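Local coordinates for RNA-binding protein (Porphyromonas gingivalis W83, PDB 7JLY) that probably binds RNA through a single RNA recognition motif and can also bind calcium ions, at residues Y12-E16 with E17-G21. Residues are numbered along the deposited sequence; the frame is centred on the assembly and turned at random.
Sequences YRVRE and EDLTG
Asp18 OD2 is gripped twice by Arg15, once through the main chain and once through the side chain. Arg15 N reaches Asp18 OD2 at 2.8 Å on the anti side. Arg15 NE comes to the same oxygen at 3.0 Å on the syn side, nearly straight at 173°; both approach from the same face of the carboxylate. The other oxygen, Asp18 OD1, takes Arg15 NH2 at 3.0 Å on its syn lone pair, which completes a side-on, two-nitrogen salt bridge with the two planes clearly turned against each other. Arg15 CG lies beside the backbone N (chi1 -59°) and the chain bends at chi3, which lets NE reach the oxygen that N already holds. Three N-H bonds to its two oxygens should restrict the carboxylate's rotation. Glu17 joins from over one face of the same guanidinium: its carboxylate lies almost parallel to it, 3° apart, with Glu17 CD 3.8 Å above the plane and offset toward the rim. Arg15 NH1 and Glu17 OE2 stay 3.8 Å apart, a long salt bridge by charge alone, as no N-H points at the oxygen.

Arg15 occupies the N-cap position. Asp18, at N3, supplies one half of a capping box, but the arginine side chain cannot supply the other. Arg15 O receives Leu19 N at 3.1 Å to begin the helical ladder. One residue on, Glu16 O accepts Thr20 N at 2.9 Å, and Thr20 OG1 adds a second bond from above the carbonyl plane. On the buried side, Val14 CG1 meets Leu19 CD2 at 3.8 Å, the two side chains crossing at about a right angle.

Helix 16-23 is the first helix of the RRM, connecting strands 3-8 and 29-36 in a beta-alpha-beta unit; Leu19 packs on Leu10 and Val34, and Glu16 OE2 is hydrogen-bonded to Val34 N.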
loop_
_atom_site.group_PDB
_atom_site.type_symbol
_atom_site.label_atom_id
_atom_site.label_comp_id
_atom_site.label_asym_id
_atom_site.label_seq_id
_atom_site.Cartn_x
_atom_site.Cartn_y
_atom_site.Cartn_z
ATOM N N TYR A 12 -1.143 12.948 0.312
ATOM C CA TYR A 12 0.201 13.072 -0.260
ATOM C C TYR A 12 1.297 13.052 0.807
ATOM O O TYR A 12 2.477 12.907 0.485
ATOM C CB TYR A 12 0.307 14.340 -1.106
ATOM C CG TYR A 12 -0.505 14.289 -2.378
ATOM C CD1 TYR A 12 -0.267 13.309 -3.343
ATOM C CD2 TYR A 12 -1.500 15.216 -2.623
ATOM C CE1 TYR A 12 -1.003 13.259 -4.504
ATOM C CE2 TYR A 12 -2.238 15.174 -3.782
ATOM C CZ TYR A 12 -1.988 14.199 -4.723
ATOM O OH TYR A 12 -2.733 14.159 -5.890
ATOM N N ARG A 13 0.907 13.179 2.074
ATOM C CA ARG A 13 1.848 13.065 3.181
ATOM C C ARG A 13 2.149 11.608 3.544
ATOM O O ARG A 13 3.057 11.340 4.331
ATOM C CB ARG A 13 1.315 13.787 4.423
ATOM C CG ARG A 13 1.198 15.294 4.268
ATOM C CD ARG A 13 0.686 15.946 5.559
ATOM N NE ARG A 13 1.711 16.002 6.599
ATOM C CZ ARG A 13 1.812 15.139 7.606
ATOM N NH1 ARG A 13 0.954 14.135 7.719
ATOM N NH2 ARG A 13 2.782 15.274 8.500
ATOM N N VAL A 14 1.390 10.666 2.994
ATOM C CA VAL A 14 1.633 9.256 3.331
ATOM C C VAL A 14 2.992 8.775 2.801
ATOM O O VAL A 14 3.275 8.863 1.605
ATOM C CB VAL A 14 0.523 8.346 2.788
ATOM C CG1 VAL A 14 0.940 6.891 2.892
ATOM C CG2 VAL A 14 -0.762 8.576 3.569
ATOM N N ARG A 15 3.831 8.287 3.718
ATOM C CA ARG A 15 5.178 7.804 3.395
ATOM C C ARG A 15 5.214 6.292 3.259
ATOM O O ARG A 15 4.285 5.609 3.668
ATOM C CB ARG A 15 6.163 8.211 4.486
ATOM C CG ARG A 15 6.259 9.706 4.690
ATOM C CD ARG A 15 6.867 10.025 6.047
ATOM N NE ARG A 15 6.072 9.495 7.153
ATOM C CZ ARG A 15 6.408 9.635 8.430
ATOM N NH1 ARG A 15 7.524 10.280 8.744
ATOM N NH2 ARG A 15 5.641 9.134 9.392
ATOM N N GLU A 16 6.309 5.770 2.712
ATOM C CA GLU A 16 6.495 4.322 2.682
ATOM C C GLU A 16 6.418 3.710 4.081
ATOM O O GLU A 16 5.861 2.621 4.256
ATOM C CB GLU A 16 7.822 3.977 2.006
ATOM C CG GLU A 16 7.743 4.207 0.493
ATOM C CD GLU A 16 9.072 4.054 -0.205
ATOM O OE1 GLU A 16 10.043 3.652 0.466
ATOM O OE2 GLU A 16 9.137 4.339 -1.421
ATOM N N GLU A 17 6.953 4.394 5.092
ATOM C CA GLU A 17 6.939 3.791 6.422
ATOM C C GLU A 17 5.520 3.749 6.980
ATOM O O GLU A 17 5.182 2.867 7.753
ATOM C CB GLU A 17 7.882 4.521 7.382
ATOM C CG GLU A 17 7.352 5.813 7.936
ATOM C CD GLU A 17 8.082 6.222 9.199
ATOM O OE1 GLU A 17 7.573 5.930 10.301
ATOM O OE2 GLU A 17 9.171 6.823 9.083
ATOM N N ASP A 18 4.673 4.684 6.556
ATOM C CA ASP A 18 3.269 4.665 6.942
ATOM C C ASP A 18 2.524 3.495 6.295
ATOM O O ASP A 18 1.634 2.905 6.918
ATOM C CB ASP A 18 2.604 5.990 6.566
ATOM C CG ASP A 18 3.302 7.186 7.198
ATOM O OD1 ASP A 18 3.701 7.071 8.372
ATOM O OD2 ASP A 18 3.457 8.232 6.527
ATOM N N LEU A 19 2.870 3.167 5.048
ATOM C CA LEU A 19 2.259 2.023 4.373
ATOM C C LEU A 19 2.695 0.726 5.024
ATOM O O LEU A 19 1.887 -0.161 5.250
ATOM C CB LEU A 19 2.613 1.999 2.891
ATOM C CG LEU A 19 2.002 3.137 2.074
ATOM C CD1 LEU A 19 2.341 2.941 0.618
ATOM C CD2 LEU A 19 0.484 3.173 2.263
ATOM N N THR A 20 3.984 0.621 5.332
ATOM C CA THR A 20 4.476 -0.554 6.025
ATOM C C THR A 20 3.803 -0.665 7.381
ATOM O O THR A 20 3.388 -1.750 7.780
ATOM C CB THR A 20 5.998 -0.511 6.213
ATOM O OG1 THR A 20 6.637 -0.446 4.926
ATOM C CG2 THR A 20 6.469 -1.754 6.952
ATOM N N GLY A 21 3.680 0.463 8.079
ATOM C CA GLY A 21 3.087 0.472 9.412
ATOM C C GLY A 21 1.657 -0.046 9.397
ATOM O O GLY A 21 1.212 -0.763 10.312
#